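Local coordinates for nicotinate phosphoribosyltransferase (PDB 1VLP), which catalyses the ATP-dependent synthesis of nicotinate D-ribonucleotide from nicotinate and phosphoribosyl diphosphate, the first step from nicotinic acid to NAD in yeast, at residues L75-E79 / E80-Y84; I228-A231 / K232-G235; D25-K28 / I29-A33. All coordinates share one frame; numbering follows the deposited sequence.

Interaction 1: residues L75-E79 / E80-Y84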
# COMPACT_ATOMS: atom_id res chain seq x y z
N LEU A 75 -12.39 -13.95 10.69
CA LEU A 75 -10.96 -14.12 10.75
C LEU A 75 -10.42 -13.89 12.15
O LEU A 75 -10.86 -12.99 12.85
CB LEU A 75 -10.28 -13.15 9.79
CG LEU A 75 -10.54 -13.31 8.30
CD1 LEU A 75 -10.06 -12.16 7.55
CD2 LEU A 75 -9.90 -14.64 7.80
N ARG A 76 -9.41 -14.67 12.54
CA ARG A 76 -8.67 -14.42 13.77
C ARG A 76 -7.18 -14.60 13.46
O ARG A 76 -6.84 -15.36 12.57
CB ARG A 76 -9.08 -15.38 14.86
CG ARG A 76 -10.57 -15.35 15.20
CD ARG A 76 -11.02 -14.04 15.87
NE ARG A 76 -12.42 -14.12 16.32
CZ ARG A 76 -13.48 -13.85 15.56
NH1 ARG A 76 -13.36 -13.44 14.33
NH2 ARG A 76 -14.70 -13.95 16.07
N PHE A 77 -6.28 -13.94 14.18
CA PHE A 77 -4.86 -14.25 14.03
C PHE A 77 -4.59 -15.61 14.69
O PHE A 77 -4.84 -15.77 15.88
CB PHE A 77 -3.94 -13.21 14.69
CG PHE A 77 -3.87 -11.90 13.97
CD1 PHE A 77 -3.03 -11.71 12.87
CD2 PHE A 77 -4.62 -10.83 14.41
CE1 PHE A 77 -2.95 -10.51 12.23
CE2 PHE A 77 -4.57 -9.63 13.75
CZ PHE A 77 -3.71 -9.46 12.66
N THR A 78 -4.09 -16.58 13.92
CA THR A 78 -3.74 -17.88 14.51
C THR A 78 -2.43 -17.83 15.31
O THR A 78 -1.62 -16.89 15.20
CB THR A 78 -3.55 -18.98 13.41
OG1 THR A 78 -2.33 -18.76 12.70
CG2 THR A 78 -4.78 -19.03 12.45
N GLU A 79 -2.18 -18.87 16.08
CA GLU A 79 -0.94 -18.98 16.84
C GLU A 79 0.29 -18.85 15.97
O GLU A 79 1.25 -18.13 16.29
CB GLU A 79 -0.94 -20.34 17.56
CG GLU A 79 -0.05 -20.44 18.70
CD GLU A 79 -0.38 -21.72 19.47
OE1 GLU A 79 0.15 -22.79 19.10
OE2 GLU A 79 -1.24 -21.67 20.39
N GLU A 80 0.26 -19.55 14.83
CA GLU A 80 1.38 -19.57 13.87
C GLU A 80 1.56 -18.20 13.23
O GLU A 80 2.67 -17.74 13.01
CB GLU A 80 1.10 -20.61 12.78
CG GLU A 80 2.20 -20.84 11.73
CD GLU A 80 1.98 -22.12 10.92
OE1 GLU A 80 1.45 -23.11 11.50
OE2 GLU A 80 2.32 -22.15 9.71
N GLU A 81 0.46 -17.50 12.99
CA GLU A 81 0.52 -16.16 12.42
C GLU A 81 1.15 -15.18 13.40
O GLU A 81 1.99 -14.35 13.01
CB GLU A 81 -0.86 -15.70 11.99
CG GLU A 81 -1.33 -16.51 10.75
CD GLU A 81 -2.76 -16.26 10.40
OE1 GLU A 81 -3.45 -15.62 11.22
OE2 GLU A 81 -3.18 -16.72 9.30
N ILE A 82 0.75 -15.27 14.66
CA ILE A 82 1.32 -14.36 15.66
C ILE A 82 2.83 -14.66 15.84
O ILE A 82 3.66 -13.75 15.94
CB ILE A 82 0.57 -14.49 16.97
CG1 ILE A 82 -0.88 -13.96 16.84
CG2 ILE A 82 1.36 -13.84 18.14
CD1 ILE A 82 -1.01 -12.54 16.80
N GLU A 83 3.17 -15.93 15.87
CA GLU A 83 4.59 -16.29 15.91
C GLU A 83 5.35 -15.68 14.72
O GLU A 83 6.47 -15.19 14.91
CB GLU A 83 4.80 -17.79 15.95
CG GLU A 83 6.30 -18.16 16.18
CD GLU A 83 7.01 -17.28 17.27
OE1 GLU A 83 6.53 -17.31 18.45
OE2 GLU A 83 8.03 -16.57 16.92
N TYR A 84 4.78 -15.77 13.52
CA TYR A 84 5.40 -15.21 12.33
C TYR A 84 5.64 -13.71 12.48
O TYR A 84 6.72 -13.20 12.15
CB TYR A 84 4.62 -15.51 11.06
CG TYR A 84 5.33 -15.08 9.81
CD1 TYR A 84 6.39 -15.83 9.31
CD2 TYR A 84 4.96 -13.92 9.11
CE1 TYR A 84 7.04 -15.49 8.15
CE2 TYR A 84 5.65 -13.54 7.98
CZ TYR A 84 6.70 -14.31 7.50
OH TYR A 84 7.38 -13.96 6.33
O HOH W 1 -5.84 -14.74 10.22
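Glu81 OE1 is gripped from two directions at the start of helix 79-88: the backbone N-H of Thr78 reaches it over 2.9 Å, N to OE1, and a water oxygen lies 2.7 Å from the same OE1. The N-H comes in from above the carboxylate plane, 49° out of it, but the bond itself is fairly straight (163°). The same water lies 2.6 Å from Arg76 O and bridges the two, tying the carboxylate back to the incoming loop. The exchange is returned by the threonine: Thr78 OG1, set between its own backbone N and carbonyl carbon, accepts from Glu81 N at 3.1 Å. Thr78 is thus the N-cap, and the two reciprocal bonds make a capping box. They bring the side chains across each other at a slant, with the Glu81 CG methylene packed against Thr78 OG1. Glu81 reaches back because its CG stands beside the backbone N (chi1 -70°) and the chain beyond runs extended; its other oxygen, OE2, is hydrogen-bonded to Ser20 OG. From here the regular helix takes over, Ile82 N binding Thr78 O at 2.9 Å and Glu83 N binding Glu79 O at 3.0 Å. Beside the box, Ile82 crosses Phe77 at about a right angle, its CD1 methyl 3.7 Å from Phe77 CB, and both side chains also pack on Ile100 of helix 94-101. The N-H of the N-cap and that of Glu81 are each met by a side-chain oxygen, and the buried carboxylate, with backbone, water and serine partners, is probably stabilised in its charged form, where it would also suit the positive end of the helix dipole.

Interaction 2: residues I228-A231 / K232-G235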
# COMPACT_ATOMS: atom_id res chain seq x y z
N ILE A 228 2.18 -10.23 3.63
CA ILE A 228 2.78 -10.98 4.70
C ILE A 228 2.50 -12.47 4.52
O ILE A 228 3.39 -13.32 4.79
CB ILE A 228 2.26 -10.52 6.08
CG1 ILE A 228 2.42 -9.02 6.28
CG2 ILE A 228 2.97 -11.23 7.19
CD1 ILE A 228 1.67 -8.56 7.52
N LEU A 229 1.29 -12.82 4.04
CA LEU A 229 0.94 -14.24 3.86
C LEU A 229 1.84 -14.90 2.80
O LEU A 229 2.30 -16.02 3.03
CB LEU A 229 -0.54 -14.41 3.46
CG LEU A 229 -1.10 -15.82 3.59
CD1 LEU A 229 -0.97 -16.30 5.01
CD2 LEU A 229 -2.50 -15.84 3.21
N PHE A 230 2.05 -14.21 1.69
CA PHE A 230 2.94 -14.72 0.62
C PHE A 230 4.39 -14.71 1.04
O PHE A 230 5.14 -15.58 0.64
CB PHE A 230 2.74 -13.98 -0.69
CG PHE A 230 1.47 -14.40 -1.42
CD1 PHE A 230 1.30 -15.71 -1.79
CD2 PHE A 230 0.49 -13.49 -1.75
CE1 PHE A 230 0.18 -16.14 -2.48
CE2 PHE A 230 -0.71 -13.91 -2.46
CZ PHE A 230 -0.84 -15.24 -2.80
N ALA A 231 4.80 -13.72 1.84
CA ALA A 231 6.17 -13.74 2.40
C ALA A 231 6.38 -15.05 3.19
O ALA A 231 7.36 -15.76 3.03
CB ALA A 231 6.33 -12.63 3.30
N LYS A 232 5.41 -15.35 4.06
CA LYS A 232 5.45 -16.57 4.88
C LYS A 232 5.46 -17.82 4.00
O LYS A 232 6.27 -18.73 4.23
CB LYS A 232 4.27 -16.58 5.85
CG LYS A 232 4.28 -17.74 6.88
CD LYS A 232 3.12 -17.51 7.85
CE LYS A 232 3.12 -18.53 8.96
NZ LYS A 232 2.89 -19.88 8.41
N LYS A 233 4.56 -17.88 3.03
CA LYS A 233 4.43 -19.01 2.15
C LYS A 233 5.71 -19.33 1.35
O LYS A 233 6.12 -20.49 1.26
CB LYS A 233 3.30 -18.79 1.17
CG LYS A 233 3.01 -19.99 0.26
CD LYS A 233 1.80 -19.83 -0.54
CE LYS A 233 1.66 -21.01 -1.50
NZ LYS A 233 0.44 -20.95 -2.37
N TYR A 234 6.32 -18.31 0.77
CA TYR A 234 7.46 -18.44 -0.17
C TYR A 234 8.81 -18.26 0.48
O TYR A 234 9.88 -18.40 -0.18
CB TYR A 234 7.23 -17.52 -1.38
CG TYR A 234 6.15 -18.09 -2.24
CD1 TYR A 234 6.42 -19.13 -3.12
CD2 TYR A 234 4.86 -17.57 -2.22
CE1 TYR A 234 5.43 -19.69 -3.92
CE2 TYR A 234 3.83 -18.15 -3.01
CZ TYR A 234 4.12 -19.21 -3.86
OH TYR A 234 3.14 -19.77 -4.64
N GLY A 235 8.80 -18.05 1.80
CA GLY A 235 10.02 -17.99 2.59
C GLY A 235 10.89 -16.78 2.32
O GLY A 235 12.11 -16.88 2.39
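Ile228 O, Leu229 O and Phe230 O accept in turn from Lys232 N, Lys233 N and Tyr234 N, three i to i+4 bonds of 2.9 to 3.0 Å that carry the short helix 228-234 to its end, where Gly235 leaves helical geometry with positive phi. Phe230 and Tyr234, one turn apart, lie side by side and point the same way. Phe230 CD1 sits at the edge of the tyrosine ring, in its plane, 3.7 Å from Tyr234 CE2. Both rings take the same first torsion, CG beside the backbone N (chi1 -76° and -73°), so both side chains leave the helix in the same direction, along the flank facing helix 197-213. The near edge of Tyr234 also rests on the backbone, CD2 lying 3.5 Å from Phe230 O. Over one face of this ring comes Lys233, its CG 3.8 Å above the plane and offset toward the rim. The lysine continues fully extended, and its NZ makes a salt bridge to Asp201, whose OD1 is also hydrogen-bonded to Tyr234 OH. On another flank Lys232 turns only at its last torsion to reach Glu80. This is an aromatic i, i+4 pair on the short helix that follows strand 222-225, an outermost strand of the parallel sheet in the barrel part of this type II phosphoribosyltransferase.

Interaction 3: residues D25-K28 / I29-A33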
# COMPACT_ATOMS: atom_id res chain seq x y z
N ASP A 25 -1.03 -6.05 3.04
CA ASP A 25 0.29 -5.40 2.96
C ASP A 25 0.88 -5.19 4.38
O ASP A 25 0.13 -4.77 5.28
CB ASP A 25 0.19 -4.06 2.23
CG ASP A 25 -0.26 -4.20 0.74
OD1 ASP A 25 0.41 -4.90 -0.02
OD2 ASP A 25 -1.30 -3.64 0.38
N MSE A 26 2.17 -5.46 4.57
CA MSE A 26 2.79 -5.29 5.89
C MSE A 26 2.56 -3.92 6.47
O MSE A 26 2.37 -3.82 7.71
CB MSE A 26 4.29 -5.55 5.87
CG MSE A 26 4.99 -5.14 7.19
SE MSE A 26 6.77 -5.89 7.10
CE MSE A 26 7.64 -4.61 8.50
N TYR A 27 2.52 -2.88 5.63
CA TYR A 27 2.30 -1.52 6.18
C TYR A 27 0.97 -1.42 6.92
O TYR A 27 0.87 -0.62 7.87
CB TYR A 27 2.43 -0.41 5.13
CG TYR A 27 1.20 -0.18 4.26
CD1 TYR A 27 0.17 0.65 4.70
CD2 TYR A 27 1.07 -0.80 3.05
CE1 TYR A 27 -0.96 0.87 3.90
CE2 TYR A 27 -0.07 -0.58 2.24
CZ TYR A 27 -1.07 0.24 2.67
OH TYR A 27 -2.16 0.42 1.85
N LYS A 28 -0.01 -2.26 6.59
CA LYS A 28 -1.27 -2.22 7.35
C LYS A 28 -1.12 -2.66 8.80
O LYS A 28 -1.70 -2.06 9.70
CB LYS A 28 -2.40 -2.97 6.62
CG LYS A 28 -2.78 -2.34 5.29
CD LYS A 28 -3.97 -1.34 5.31
CE LYS A 28 -3.80 -0.02 6.02
NZ LYS A 28 -5.01 0.83 5.73
N ILE A 29 -0.31 -3.68 9.05
CA ILE A 29 -0.04 -4.14 10.38
C ILE A 29 0.81 -3.18 11.18
O ILE A 29 0.55 -2.97 12.35
CB ILE A 29 0.56 -5.59 10.32
CG1 ILE A 29 -0.48 -6.56 9.72
CG2 ILE A 29 1.04 -6.11 11.69
CD1 ILE A 29 -1.80 -6.68 10.51
N THR A 30 1.83 -2.60 10.57
CA THR A 30 2.64 -1.59 11.31
C THR A 30 1.79 -0.35 11.62
O THR A 30 1.83 0.14 12.76
CB THR A 30 3.95 -1.25 10.61
OG1 THR A 30 3.70 -0.86 9.26
CG2 THR A 30 4.87 -2.46 10.62
N MSE A 31 0.98 0.14 10.68
CA MSE A 31 0.02 1.18 10.99
C MSE A 31 -0.94 0.82 12.10
O MSE A 31 -1.19 1.60 12.98
CB MSE A 31 -0.84 1.49 9.75
CG MSE A 31 -0.21 2.35 8.70
SE MSE A 31 -0.04 4.18 9.42
CE MSE A 31 -1.78 4.61 9.67
N HIS A 32 -1.44 -0.41 12.04
CA HIS A 32 -2.36 -0.90 13.07
C HIS A 32 -1.70 -0.79 14.47
O HIS A 32 -2.28 -0.33 15.44
CB HIS A 32 -2.75 -2.35 12.76
CG HIS A 32 -3.87 -2.86 13.61
ND1 HIS A 32 -4.06 -4.21 13.87
CD2 HIS A 32 -4.88 -2.21 14.27
CE1 HIS A 32 -5.14 -4.36 14.62
NE2 HIS A 32 -5.63 -3.16 14.91
N ALA A 33 -0.45 -1.27 14.55
CA ALA A 33 0.34 -1.16 15.79
C ALA A 33 0.54 0.29 16.19
O ALA A 33 0.38 0.64 17.35
CB ALA A 33 1.65 -1.85 15.65
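Met26 and Thr30 meet one helical turn apart by apolar contact: Met26, a selenomethionine, runs extended from a CG anti to its backbone N (chi1 170°), which carries its CE past Thr30 at a slant, 4.1 Å from Thr30 CG2. A face of the Tyr27 ring is covered by Lys28, whose CG stands 3.9 Å above the plane, offset toward the rim. In one of its two conformers selenomethionine Met31 brings CG to the edge of the same ring, near its plane, 4.4 Å from Tyr27 CD1.

The backbone bonds are those of a helix start. Met26 O takes Thr30 N almost head-on at 3.2 Å, together with a weak, strongly bent bond from Ile29 N. Tyr27 O binds Met31 N at 2.9 Å, and Lys28 O binds His32 N. Thr30 OG1 lies 3.2 Å from Tyr27 O.

This first turn of helix 26-38 probably lines the nicotinate pocket of the phosphoribosyltransferase fold: Tyr27 is a nicotinate-binding residue by similarity, as are Thr241, whose side chain is about 6 Å from that of Tyr27, and Phe189, whose side chain is about 4 Å from that of Asp25.

The polar ends are engaged beyond the helix. Tyr27 OH is hydrogen-bonded to Glu144 OE1, which also pairs with Lys28 NZ; the lysine has a second salt bridge to Glu245, and the two carboxylates would balance its buried charge. Asp25 OD1 is bonded to Ser226 OG. His32, its CG anti to the backbone N (chi1 -169°), is held through both ring nitrogens, ND1 by Tyr96 OH and NE2 by Tyr99 OH, which fixes the rotation of the imidazole.

Along the chain the order is interaction 3, on helix 26-38, then interaction 1, at the start of helix 79-88, then interaction 2, on helix 228-234; their centres lie 13 to 16 Å apart. Interactions 1 and 3 lie in the N-terminal part of the protein and interaction 2 in the barrel part. Contacts join all three: Glu80 OE2 to Lys232 NZ is a 2.7 Å salt bridge, Tyr84 packs on Ile228, Ile228 CD1 lies 3.7 Å from Ile29 CG1, and Phe77 also reaches Ile29. Helix 228-234 thus joins helices 26-38 and 79-88 to the barrel part, from the outer interaction 1 inward to the helix that carries the probable nicotinate residue Tyr27.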